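Local coordinates for protein RNA-dependent RNA Polymerase (Bombyx mori cytoplasmic polyhedrosis virus, PDB 6TZ0) that catalyses RNA-templated RNA synthesis for transcription and genome replication of the virus, making plus strands conservatively and probably also the complementary minus strands, at residues Leu499-Met502 and Pro503-Ile506; Ile506-Gln509 and Ile510-Leu513; Asp561-Asn564 and Thr565-Leu568; Thr636-Ser639 and Gly640-Asp643. All coordinates share one frame; numbering follows the deposited sequence.

Contact 1. Residues Leu499-Met502 and Pro503-Ile506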
ATOM      1  N   LEU A 499       3.216  -1.204  15.098  1.00 29.90           N
ATOM      2  CA  LEU A 499       4.576  -0.767  15.403  1.00 29.90           C
ATOM      3  C   LEU A 499       5.054   0.318  14.449  1.00 29.90           C
ATOM      4  O   LEU A 499       5.863   1.170  14.829  1.00 29.90           O
ATOM      5  CB  LEU A 499       5.542  -1.946  15.373  1.00 29.90           C
ATOM      6  CG  LEU A 499       5.472  -2.881  16.568  1.00 29.90           C
ATOM      7  CD1 LEU A 499       6.437  -4.031  16.367  1.00 29.90           C
ATOM      8  CD2 LEU A 499       5.800  -2.101  17.826  1.00 29.90           C
ATOM      9  N   SER A 500       4.571   0.309  13.216  1.00 29.88           N
ATOM     10  CA  SER A 500       4.961   1.324  12.254  1.00 29.88           C
ATOM     11  C   SER A 500       4.034   2.529  12.247  1.00 29.88           C
ATOM     12  O   SER A 500       4.101   3.329  11.312  1.00 29.88           O
ATOM     13  CB  SER A 500       5.014   0.712  10.858  1.00 29.88           C
ATOM     14  OG  SER A 500       3.731   0.283  10.447  1.00 29.88           O
ATOM     15  N   PHE A 501       3.183   2.688  13.257  1.00 28.29           N
ATOM     16  CA  PHE A 501       2.184   3.744  13.189  1.00 28.29           C
ATOM     17  C   PHE A 501       2.719   5.063  13.731  1.00 28.29           C
ATOM     18  O   PHE A 501       2.447   6.125  13.162  1.00 28.29           O
ATOM     19  CB  PHE A 501       0.921   3.324  13.928  1.00 28.29           C
ATOM     20  CG  PHE A 501      -0.192   4.307  13.805  1.00 28.29           C
ATOM     21  CD1 PHE A 501      -0.836   4.479  12.594  1.00 28.29           C
ATOM     22  CD2 PHE A 501      -0.608   5.046  14.896  1.00 28.29           C
ATOM     23  CE1 PHE A 501      -1.861   5.382  12.470  1.00 28.29           C
ATOM     24  CE2 PHE A 501      -1.630   5.948  14.774  1.00 28.29           C
ATOM     25  CZ  PHE A 501      -2.259   6.116  13.561  1.00 28.29           C
ATOM     26  N   MET A 502       3.466   5.023  14.828  1.00 27.41           N
ATOM     27  CA  MET A 502       4.056   6.251  15.354  1.00 27.41           C
ATOM     28  C   MET A 502       5.202   6.817  14.505  1.00 27.41           C
ATOM     29  O   MET A 502       5.289   8.055  14.418  1.00 27.41           O
ATOM     30  CB  MET A 502       4.466   6.030  16.820  1.00 27.41           C
ATOM     31  CG  MET A 502       4.967   7.272  17.549  1.00 27.41           C
ATOM     32  SD  MET A 502       3.796   8.632  17.650  1.00 27.41           S
ATOM     33  CE  MET A 502       2.702   8.045  18.930  1.00 27.41           C
ATOM     34  N   PRO A 503       6.087   6.026  13.858  1.00 26.68           N
ATOM     35  CA  PRO A 503       6.965   6.644  12.841  1.00 26.68           C
ATOM     36  C   PRO A 503       6.221   7.298  11.687  1.00 26.68           C
ATOM     37  O   PRO A 503       6.642   8.361  11.208  1.00 26.68           O
ATOM     38  CB  PRO A 503       7.823   5.466  12.371  1.00 26.68           C
ATOM     39  CG  PRO A 503       7.898   4.601  13.527  1.00 26.68           C
ATOM     40  CD  PRO A 503       6.581   4.672  14.192  1.00 26.68           C
ATOM     41  N   TYR A 504       5.110   6.701  11.249  1.00 28.98           N
ATOM     42  CA  TYR A 504       4.257   7.321  10.241  1.00 28.98           C
ATOM     43  C   TYR A 504       3.656   8.627  10.734  1.00 28.98           C
ATOM     44  O   TYR A 504       3.621   9.618   9.998  1.00 28.98           O
ATOM     45  CB  TYR A 504       3.150   6.349   9.828  1.00 28.98           C
ATOM     46  CG  TYR A 504       2.060   6.992   9.010  1.00 28.98           C
ATOM     47  CD1 TYR A 504       2.289   7.399   7.708  1.00 28.98           C
ATOM     48  CD2 TYR A 504       0.799   7.197   9.549  1.00 28.98           C
ATOM     49  CE1 TYR A 504       1.295   7.994   6.966  1.00 28.98           C
ATOM     50  CE2 TYR A 504      -0.196   7.797   8.822  1.00 28.98           C
ATOM     51  CZ  TYR A 504       0.057   8.189   7.529  1.00 28.98           C
ATOM     52  OH  TYR A 504      -0.939   8.780   6.796  1.00 28.98           O
ATOM     53  N   THR A 505       3.182   8.647  11.977  1.00 27.50           N
ATOM     54  CA  THR A 505       2.553   9.841  12.529  1.00 27.50           C
ATOM     55  C   THR A 505       3.563  10.968  12.697  1.00 27.50           C
ATOM     56  O   THR A 505       3.243  12.137  12.463  1.00 27.50           O
ATOM     57  CB  THR A 505       1.895   9.481  13.859  1.00 27.50           C
ATOM     58  OG1 THR A 505       0.944   8.436  13.638  1.00 27.50           O
ATOM     59  CG2 THR A 505       1.189  10.666  14.473  1.00 27.50           C
ATOM     60  N   ILE A 506       4.801  10.629  13.054  1.00 26.18           N
ATOM     61  CA  ILE A 506       5.834  11.649  13.194  1.00 26.18           C
ATOM     62  C   ILE A 506       6.251  12.191  11.832  1.00 26.18           C
ATOM     63  O   ILE A 506       6.272  13.408  11.617  1.00 26.18           O
ATOM     64  CB  ILE A 506       7.030  11.091  13.981  1.00 26.18           C
ATOM     65  CG1 ILE A 506       6.641  10.889  15.444  1.00 26.18           C
ATOM     66  CG2 ILE A 506       8.245  11.976  13.824  1.00 26.18           C
ATOM     67  CD1 ILE A 506       7.668  10.158  16.242  1.00 26.18           C
TER
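Thr-505 reaches back to Phe-501 O with two donors: its backbone N bonds at 2.9 Å and its OG1 at 2.8 Å to this carbonyl oxygen. They approach from opposite faces of the carbonyl plane, the hydroxyl standing clearly above it. The chi1 of Thr-505, -58°, keeps OG1 beside its own backbone N and thus turned toward the preceding turn. One residue on, Ile-506 N bonds to Met-502 O at 3.0 Å.

Around the aromatic rings, Thr-505 OG1 also sits over one face of Phe-501 near the rim, 3.8 Å from CE2 of that ring. Phe-501 CE1 meets Tyr-504 CD2 obliquely at 4.3 Å, while Trp-417 packs edge-to-face on Phe-501.

Among the aliphatic groups, Met-502 CB lies 3.6 Å from Pro-503 CD, and Met-502 CG touches Ile-506 CD1 at 4.2 Å. The methionine chain bends at both the CB-CG and CG-SD bonds, and its side chain packs on Cys-609 of helix 604-614 and on His-413 of helix 413-422. Pro-503, having no N-H to give, sets its CD 3.6 Å from Leu-499 O. A proline in the opening turn and a threonine hydroxyl folded back to an i-4 carbonyl are familiar features of alpha-helices such as 501-508.

Contact 2. Residues Ile506-Gln509 and Ile510-Leu513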
ATOM      1  N   ILE A 506       4.801  10.629  13.054  1.00 26.18           N
ATOM      2  CA  ILE A 506       5.834  11.649  13.194  1.00 26.18           C
ATOM      3  C   ILE A 506       6.251  12.191  11.832  1.00 26.18           C
ATOM      4  O   ILE A 506       6.272  13.408  11.617  1.00 26.18           O
ATOM      5  CB  ILE A 506       7.030  11.091  13.981  1.00 26.18           C
ATOM      6  CG1 ILE A 506       6.641  10.889  15.444  1.00 26.18           C
ATOM      7  CG2 ILE A 506       8.245  11.976  13.824  1.00 26.18           C
ATOM      8  CD1 ILE A 506       7.668  10.158  16.242  1.00 26.18           C
ATOM      9  N   GLY A 507       6.575  11.308  10.887  1.00 26.54           N
ATOM     10  CA  GLY A 507       7.004  11.774   9.577  1.00 26.54           C
ATOM     11  C   GLY A 507       5.912  12.397   8.729  1.00 26.54           C
ATOM     12  O   GLY A 507       6.229  13.076   7.749  1.00 26.54           O
ATOM     13  N   LYS A 508       4.645  12.179   9.076  1.00 28.24           N
ATOM     14  CA  LYS A 508       3.536  12.788   8.360  1.00 28.24           C
ATOM     15  C   LYS A 508       3.423  14.279   8.646  1.00 28.24           C
ATOM     16  O   LYS A 508       2.871  15.019   7.827  1.00 28.24           O
ATOM     17  CB  LYS A 508       2.256  12.047   8.760  1.00 28.24           C
ATOM     18  CG  LYS A 508       0.976  12.423   8.067  1.00 28.24           C
ATOM     19  CD  LYS A 508      -0.160  11.604   8.642  1.00 28.24           C
ATOM     20  CE  LYS A 508      -1.469  11.918   7.956  1.00 28.24           C
ATOM     21  NZ  LYS A 508      -1.911  13.303   8.259  1.00 28.24           N
ATOM     22  N   GLN A 509       3.959  14.744   9.774  1.00 27.80           N
ATOM     23  CA  GLN A 509       3.777  16.132  10.166  1.00 27.80           C
ATOM     24  C   GLN A 509       4.657  17.093   9.383  1.00 27.80           C
ATOM     25  O   GLN A 509       4.371  18.293   9.372  1.00 27.80           O
ATOM     26  CB  GLN A 509       4.053  16.296  11.656  1.00 27.80           C
ATOM     27  CG  GLN A 509       3.195  15.431  12.543  1.00 27.80           C
ATOM     28  CD  GLN A 509       1.721  15.714  12.408  1.00 27.80           C
ATOM     29  OE1 GLN A 509       1.301  16.860  12.270  1.00 27.80           O
ATOM     30  NE2 GLN A 509       0.919  14.661  12.449  1.00 27.80           N
ATOM     31  N   ILE A 510       5.706  16.603   8.716  1.00 28.26           N
ATOM     32  CA  ILE A 510       6.619  17.491   7.999  1.00 28.26           C
ATOM     33  C   ILE A 510       6.028  17.980   6.684  1.00 28.26           C
ATOM     34  O   ILE A 510       6.535  18.948   6.108  1.00 28.26           O
ATOM     35  CB  ILE A 510       7.974  16.779   7.796  1.00 28.26           C
ATOM     36  CG1 ILE A 510       9.108  17.783   7.565  1.00 28.26           C
ATOM     37  CG2 ILE A 510       7.915  15.826   6.628  1.00 28.26           C
ATOM     38  CD1 ILE A 510      10.488  17.207   7.684  1.00 28.26           C
ATOM     39  N   TYR A 511       4.941  17.364   6.209  1.00 32.00           N
ATOM     40  CA  TYR A 511       4.294  17.844   4.994  1.00 32.00           C
ATOM     41  C   TYR A 511       3.625  19.192   5.191  1.00 32.00           C
ATOM     42  O   TYR A 511       3.453  19.933   4.220  1.00 32.00           O
ATOM     43  CB  TYR A 511       3.238  16.864   4.496  1.00 32.00           C
ATOM     44  CG  TYR A 511       3.741  15.497   4.126  1.00 32.00           C
ATOM     45  CD1 TYR A 511       4.652  15.334   3.105  1.00 32.00           C
ATOM     46  CD2 TYR A 511       3.221  14.361   4.722  1.00 32.00           C
ATOM     47  CE1 TYR A 511       5.094  14.088   2.741  1.00 32.00           C
ATOM     48  CE2 TYR A 511       3.653  13.108   4.357  1.00 32.00           C
ATOM     49  CZ  TYR A 511       4.592  12.982   3.366  1.00 32.00           C
ATOM     50  OH  TYR A 511       5.031  11.744   2.986  1.00 32.00           O
ATOM     51  N   ASP A 512       3.245  19.525   6.415  1.00 32.62           N
ATOM     52  CA  ASP A 512       2.637  20.807   6.724  1.00 32.62           C
ATOM     53  C   ASP A 512       3.662  21.889   7.013  1.00 32.62           C
ATOM     54  O   ASP A 512       3.280  22.999   7.390  1.00 32.62           O
ATOM     55  CB  ASP A 512       1.701  20.664   7.921  1.00 32.62           C
ATOM     56  CG  ASP A 512       0.518  19.777   7.624  1.00 32.62           C
ATOM     57  OD1 ASP A 512       0.103  19.712   6.449  1.00 32.62           O
ATOM     58  OD2 ASP A 512       0.006  19.139   8.565  1.00 32.62           O
ATOM     59  N   LEU A 513       4.946  21.597   6.849  1.00 28.82           N
ATOM     60  CA  LEU A 513       5.999  22.532   7.196  1.00 28.82           C
ATOM     61  C   LEU A 513       6.873  22.913   6.015  1.00 28.82           C
ATOM     62  O   LEU A 513       7.732  23.786   6.160  1.00 28.82           O
ATOM     63  CB  LEU A 513       6.876  21.943   8.305  1.00 28.82           C
ATOM     64  CG  LEU A 513       6.171  21.609   9.613  1.00 28.82           C
ATOM     65  CD1 LEU A 513       7.159  20.982  10.550  1.00 28.82           C
ATOM     66  CD2 LEU A 513       5.568  22.844  10.228  1.00 28.82           C
TER
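Tyr-511, with chi1 at -61°, holds its ring beside its own backbone N and lays one side of it along Lys-508. CD2 of the tyrosine comes within 3.2 Å of Lys-508 O, an approach oblique to the ring. Ile-510 turns differently. Its chi1 of -158° sends CG1 away from the backbone N and leaves CG2 wedged between that N and the carbonyl carbon, where the methyl meets Gly-507 O at 3.4 Å.

The backbone bonds here each span three residues. Gln-509 N bonds to Ile-506 O at 3.2 Å, Leu-513 N bonds to Ile-510 O at the same 3.2 Å, and between them Asp-512 N makes a weak bond to Gln-509 O at 3.4 Å. Leu-513 also brings its CG to 3.8 Å from Gln-509 O. The Lys-508 chain is extended as far as CE, and its NZ stays 6.2 Å from Asp-512 OD2, so any attraction between these opposite charges acts at a distance.

Neighbouring helices cover the apolar groups: Leu-513 packs on helix 401-409, Ile-510 on Phe-566, and both Ile-510 and Tyr-511 on helix 644-665. The Tyr-511 side chain lies about 12 Å from those of Asp-680 and Asp-681, which bind magnesium. The three i to i-3 bonds have the spacing of 3-10-type turns, which here run on from helix 501-508 within the catalytic region of the polymerase.

Contact 3. Residues Asp561-Asn564 and Thr565-Leu568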
ATOM      1  N   ASP A 561      18.100   3.385   9.231  1.00 23.82           N
ATOM      2  CA  ASP A 561      18.560   4.074  10.433  1.00 23.82           C
ATOM      3  C   ASP A 561      18.647   5.597  10.266  1.00 23.82           C
ATOM      4  O   ASP A 561      18.556   6.310  11.268  1.00 23.82           O
ATOM      5  CB  ASP A 561      19.911   3.502  10.850  1.00 23.82           C
ATOM      6  CG  ASP A 561      20.163   3.625  12.334  1.00 23.82           C
ATOM      7  OD1 ASP A 561      19.294   4.152  13.055  1.00 23.82           O
ATOM      8  OD2 ASP A 561      21.226   3.166  12.790  1.00 23.82           O
ATOM      9  N   ILE A 562      18.757   6.109   9.031  1.00 22.15           N
ATOM     10  CA  ILE A 562      18.795   7.559   8.802  1.00 22.15           C
ATOM     11  C   ILE A 562      17.465   8.200   9.188  1.00 22.15           C
ATOM     12  O   ILE A 562      17.421   9.219   9.886  1.00 22.15           O
ATOM     13  CB  ILE A 562      19.156   7.871   7.337  1.00 22.15           C
ATOM     14  CG1 ILE A 562      20.553   7.370   6.992  1.00 22.15           C
ATOM     15  CG2 ILE A 562      19.077   9.363   7.055  1.00 22.15           C
ATOM     16  CD1 ILE A 562      20.903   7.492   5.540  1.00 22.15           C
ATOM     17  N   TYR A 563      16.360   7.606   8.740  1.00 23.26           N
ATOM     18  CA  TYR A 563      15.034   8.045   9.156  1.00 23.26           C
ATOM     19  C   TYR A 563      14.783   7.738  10.626  1.00 23.26           C
ATOM     20  O   TYR A 563      14.050   8.478  11.294  1.00 23.26           O
ATOM     21  CB  TYR A 563      13.994   7.367   8.265  1.00 23.26           C
ATOM     22  CG  TYR A 563      12.547   7.763   8.458  1.00 23.26           C
ATOM     23  CD1 TYR A 563      12.062   8.957   7.948  1.00 23.26           C
ATOM     24  CD2 TYR A 563      11.657   6.922   9.111  1.00 23.26           C
ATOM     25  CE1 TYR A 563      10.740   9.312   8.104  1.00 23.26           C
ATOM     26  CE2 TYR A 563      10.334   7.275   9.270  1.00 23.26           C
ATOM     27  CZ  TYR A 563       9.885   8.471   8.768  1.00 23.26           C
ATOM     28  OH  TYR A 563       8.571   8.824   8.926  1.00 23.26           O
ATOM     29  N   ASN A 564      15.387   6.658  11.141  1.00 22.33           N
ATOM     30  CA  ASN A 564      15.219   6.325  12.553  1.00 22.33           C
ATOM     31  C   ASN A 564      15.825   7.375  13.475  1.00 22.33           C
ATOM     32  O   ASN A 564      15.297   7.601  14.563  1.00 22.33           O
ATOM     33  CB  ASN A 564      15.827   4.963  12.874  1.00 22.33           C
ATOM     34  CG  ASN A 564      15.024   3.821  12.321  1.00 22.33           C
ATOM     35  OD1 ASN A 564      13.800   3.879  12.272  1.00 22.33           O
ATOM     36  ND2 ASN A 564      15.702   2.755  11.937  1.00 22.33           N
ATOM     37  N   THR A 565      16.924   8.018  13.064  1.00 22.05           N
ATOM     38  CA  THR A 565      17.494   9.103  13.868  1.00 22.05           C
ATOM     39  C   THR A 565      16.538  10.282  13.986  1.00 22.05           C
ATOM     40  O   THR A 565      16.392  10.865  15.066  1.00 22.05           O
ATOM     41  CB  THR A 565      18.812   9.591  13.276  1.00 22.05           C
ATOM     42  OG1 THR A 565      18.590  10.052  11.942  1.00 22.05           O
ATOM     43  CG2 THR A 565      19.828   8.505  13.259  1.00 22.05           C
ATOM     44  N   PHE A 566      15.895  10.651  12.879  1.00 20.55           N
ATOM     45  CA  PHE A 566      14.907  11.726  12.877  1.00 20.55           C
ATOM     46  C   PHE A 566      13.704  11.380  13.747  1.00 20.55           C
ATOM     47  O   PHE A 566      13.225  12.218  14.531  1.00 20.55           O
ATOM     48  CB  PHE A 566      14.506  12.001  11.427  1.00 20.55           C
ATOM     49  CG  PHE A 566      13.373  12.958  11.263  1.00 20.55           C
ATOM     50  CD1 PHE A 566      13.533  14.303  11.521  1.00 20.55           C
ATOM     51  CD2 PHE A 566      12.149  12.510  10.790  1.00 20.55           C
ATOM     52  CE1 PHE A 566      12.474  15.179  11.351  1.00 20.55           C
ATOM     53  CE2 PHE A 566      11.095  13.375  10.620  1.00 20.55           C
ATOM     54  CZ  PHE A 566      11.256  14.709  10.897  1.00 20.55           C
ATOM     55  N   VAL A 567      13.232  10.134  13.647  1.00 21.03           N
ATOM     56  CA  VAL A 567      12.105   9.681  14.456  1.00 21.03           C
ATOM     57  C   VAL A 567      12.466   9.668  15.937  1.00 21.03           C
ATOM     58  O   VAL A 567      11.668  10.084  16.781  1.00 21.03           O
ATOM     59  CB  VAL A 567      11.631   8.303  13.955  1.00 21.03           C
ATOM     60  CG1 VAL A 567      10.606   7.697  14.878  1.00 21.03           C
ATOM     61  CG2 VAL A 567      11.024   8.452  12.592  1.00 21.03           C
ATOM     62  N   LEU A 568      13.690   9.255  16.275  1.00 21.26           N
ATOM     63  CA  LEU A 568      14.090   9.228  17.677  1.00 21.26           C
ATOM     64  C   LEU A 568      14.341  10.623  18.234  1.00 21.26           C
ATOM     65  O   LEU A 568      14.103  10.850  19.422  1.00 21.26           O
ATOM     66  CB  LEU A 568      15.318   8.344  17.866  1.00 21.26           C
ATOM     67  CG  LEU A 568      15.059   6.846  17.757  1.00 21.26           C
ATOM     68  CD1 LEU A 568      16.355   6.073  17.831  1.00 21.26           C
ATOM     69  CD2 LEU A 568      14.122   6.409  18.848  1.00 21.26           C
TER
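Thr-565 ties itself to the preceding turn of alpha-helix 557-573 by two bonds to different carbonyls; this helix follows motif A, the palm segment of the polymerase that holds Asp-547 and Asp-552. Its backbone N donates to Asp-561 O at 3.0 Å in the usual i to i-4 pattern, whereas its OG1 donates to Ile-562 O at 2.5 Å, the donor tilted 28° from the carbonyl plane. That shortness should not be read closely at this resolution. A chi1 of 59° makes the bond possible by setting the hydroxyl between the backbone N and the carbonyl carbon, with CG2 pointing back toward Asp-561 O. Ile-562 O, with Phe-566 N farther off at 3.7 Å, thus receives a side-chain donor.

The helical pattern then continues with Val-567 N to Tyr-563 O at 3.0 Å and Leu-568 N to Asn-564 O at 2.9 Å. The Tyr-563 hydroxyl is engaged elsewhere: it bonds to Pro-503 O and so pins helix 501-508 to this one, while the ring meets His-647 edge-to-face.

Farther out, the side chains are buried among several elements. Thr-565 lies against Gln-383 and Gln-394, Asn-564 against Ala-613, and Leu-568 against Trp-606; Asp-561 also packs on Leu-541 of the chain of viral structural protein 4. The side chain of UTP-binding Asp-552 is about 12 Å from that of Tyr-563. Nearly one turn along, Tyr-563 CE1 approaches Phe-566 CD2 obliquely at 4.4 Å. Val-567 CG2 lies over the tyrosine face in a CH-pi contact, 4.0 Å from the ring centroid and 27° off its normal.

Contact 4. Residues Thr636-Ser639 and Gly640-Asp643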
ATOM      1  N   THR A 636      14.979  -5.257   2.477  1.00 36.52           N
ATOM      2  CA  THR A 636      14.104  -4.623   1.511  1.00 36.52           C
ATOM      3  C   THR A 636      13.330  -3.569   2.304  1.00 36.52           C
ATOM      4  O   THR A 636      13.672  -3.271   3.449  1.00 36.52           O
ATOM      5  CB  THR A 636      13.251  -5.710   0.839  1.00 36.52           C
ATOM      6  OG1 THR A 636      14.091  -6.832   0.567  1.00 36.52           O
ATOM      7  CG2 THR A 636      12.704  -5.276  -0.520  1.00 36.52           C
ATOM      8  N   TYR A 637      12.309  -2.966   1.710  1.00 36.16           N
ATOM      9  CA  TYR A 637      11.378  -2.185   2.487  1.00 36.16           C
ATOM     10  C   TYR A 637       9.981  -2.729   2.223  1.00 36.16           C
ATOM     11  O   TYR A 637       9.620  -2.931   1.055  1.00 36.16           O
ATOM     12  CB  TYR A 637      11.456  -0.701   2.128  1.00 36.16           C
ATOM     13  CG  TYR A 637      10.857   0.167   3.195  1.00 36.16           C
ATOM     14  CD1 TYR A 637      11.566   0.443   4.354  1.00 36.16           C
ATOM     15  CD2 TYR A 637       9.574   0.673   3.072  1.00 36.16           C
ATOM     16  CE1 TYR A 637      11.025   1.215   5.346  1.00 36.16           C
ATOM     17  CE2 TYR A 637       9.025   1.448   4.064  1.00 36.16           C
ATOM     18  CZ  TYR A 637       9.753   1.714   5.195  1.00 36.16           C
ATOM     19  OH  TYR A 637       9.207   2.488   6.186  1.00 36.16           O
ATOM     20  N   PRO A 638       9.176  -2.982   3.264  1.00 41.03           N
ATOM     21  CA  PRO A 638       8.003  -3.862   3.091  1.00 41.03           C
ATOM     22  C   PRO A 638       6.897  -3.284   2.227  1.00 41.03           C
ATOM     23  O   PRO A 638       6.214  -4.045   1.530  1.00 41.03           O
ATOM     24  CB  PRO A 638       7.529  -4.086   4.534  1.00 41.03           C
ATOM     25  CG  PRO A 638       8.721  -3.801   5.379  1.00 41.03           C
ATOM     26  CD  PRO A 638       9.446  -2.702   4.683  1.00 41.03           C
ATOM     27  N   SER A 639       6.667  -1.974   2.304  1.00 43.44           N
ATOM     28  CA  SER A 639       5.805  -1.188   1.419  1.00 43.44           C
ATOM     29  C   SER A 639       4.312  -1.502   1.532  1.00 43.44           C
ATOM     30  O   SER A 639       3.495  -0.871   0.855  1.00 43.44           O
ATOM     31  CB  SER A 639       6.265  -1.307  -0.040  1.00 43.44           C
ATOM     32  OG  SER A 639       5.449  -0.529  -0.895  1.00 43.44           O
ATOM     33  N   GLY A 640       3.940  -2.440   2.396  1.00 43.83           N
ATOM     34  CA  GLY A 640       2.560  -2.624   2.792  1.00 43.83           C
ATOM     35  C   GLY A 640       2.424  -2.137   4.215  1.00 43.83           C
ATOM     36  O   GLY A 640       1.617  -2.628   5.007  1.00 43.83           O
ATOM     37  N   ARG A 641       3.249  -1.156   4.529  1.00 39.41           N
ATOM     38  CA  ARG A 641       3.495  -0.668   5.869  1.00 39.41           C
ATOM     39  C   ARG A 641       2.838   0.704   6.022  1.00 39.41           C
ATOM     40  O   ARG A 641       2.382   1.307   5.049  1.00 39.41           O
ATOM     41  CB  ARG A 641       5.006  -0.626   6.078  1.00 39.41           C
ATOM     42  CG  ARG A 641       5.518  -0.598   7.473  1.00 39.41           C
ATOM     43  CD  ARG A 641       7.018  -0.683   7.426  1.00 39.41           C
ATOM     44  NE  ARG A 641       7.613  -0.576   8.746  1.00 39.41           N
ATOM     45  CZ  ARG A 641       8.917  -0.591   8.968  1.00 39.41           C
ATOM     46  NH1 ARG A 641       9.371  -0.489  10.203  1.00 39.41           N
ATOM     47  NH2 ARG A 641       9.764  -0.705   7.956  1.00 39.41           N
ATOM     48  N   ALA A 642       2.764   1.194   7.260  1.00 36.49           N
ATOM     49  CA  ALA A 642       2.097   2.470   7.493  1.00 36.49           C
ATOM     50  C   ALA A 642       2.939   3.636   6.994  1.00 36.49           C
ATOM     51  O   ALA A 642       2.422   4.543   6.334  1.00 36.49           O
ATOM     52  CB  ALA A 642       1.768   2.630   8.973  1.00 36.49           C
ATOM     53  N   ASP A 643       4.243   3.607   7.257  1.00 35.72           N
ATOM     54  CA  ASP A 643       5.143   4.708   6.927  1.00 35.72           C
ATOM     55  C   ASP A 643       5.914   4.481   5.635  1.00 35.72           C
ATOM     56  O   ASP A 643       7.073   4.878   5.541  1.00 35.72           O
ATOM     57  CB  ASP A 643       6.106   4.963   8.084  1.00 35.72           C
ATOM     58  CG  ASP A 643       6.906   3.734   8.481  1.00 35.72           C
ATOM     59  OD1 ASP A 643       6.678   2.637   7.933  1.00 35.72           O
ATOM     60  OD2 ASP A 643       7.778   3.869   9.359  1.00 35.72           O
TER
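Tyr-637 and Asp-643 meet across the loop of polymerase motif B, the Ser-Gly-containing turn that leads into helix 644-665 in the palm. Tyr-637 OH lies 3.1 Å from Asp-643 OD1 and 3.3 Å from the backbone O of Asp-643; both would be weak bonds, and one hydroxyl proton has to choose between them. Asp-643 brings the carboxylate back toward the loop with chi1 at 56°, and ring and carboxylate planes differ by 43°.

Arg-641, extended from CG to NE, runs across the tyrosine at about a right angle. Its NH2 comes to 3.5 Å from Tyr-637 CE1, with guanidinium and ring planes 30° apart, and to 3.8 Å from Pro-638 CD, which itself lies over one face of the Tyr-637 ring, 3.5 Å above its plane and toward the rim. Its NE is 3.4 Å from Asp-643 OD1, a salt bridge of charge alone because the oxygen lies well out of the guanidinium plane. The firmer partner is Glu-612, bridged through Arg-641 NH1.

Outside the two segments, Tyr-637 stacks on His-647 and Pro-638 O bonds to Ser-490 OG. The Ser-639 side chain is about 4 Å from that of Asp-552, a UTP-binding residue. With Arg-641 near one carboxylate oxygen and a phenol beside it, Asp-643 is probably stabilised as the anion, although it shares the arginine's charge with Glu-612.

Overall arrangement
From the N-terminal side, contact 1 runs from the residues just before helix 501-508 into its first turns, and contact 2 begins on Ile-506, which they share, and carries the chain beyond that helix. Contact 3 follows on helix 557-573, and contact 4 in the loop leading to helix 644-665. All four are local and in series, so none closes a long loop or nests within another; space brings them together. Helices 501-508 and 557-573 meet where Ile-506 packs on Val-567 and the Tyr-563 hydroxyl on Gly-507. Residues 641-643 pack on Ser-500, Pro-503 and Tyr-504, placing the motif B loop against contact 1, whereas contacts 2 and 4 do not touch.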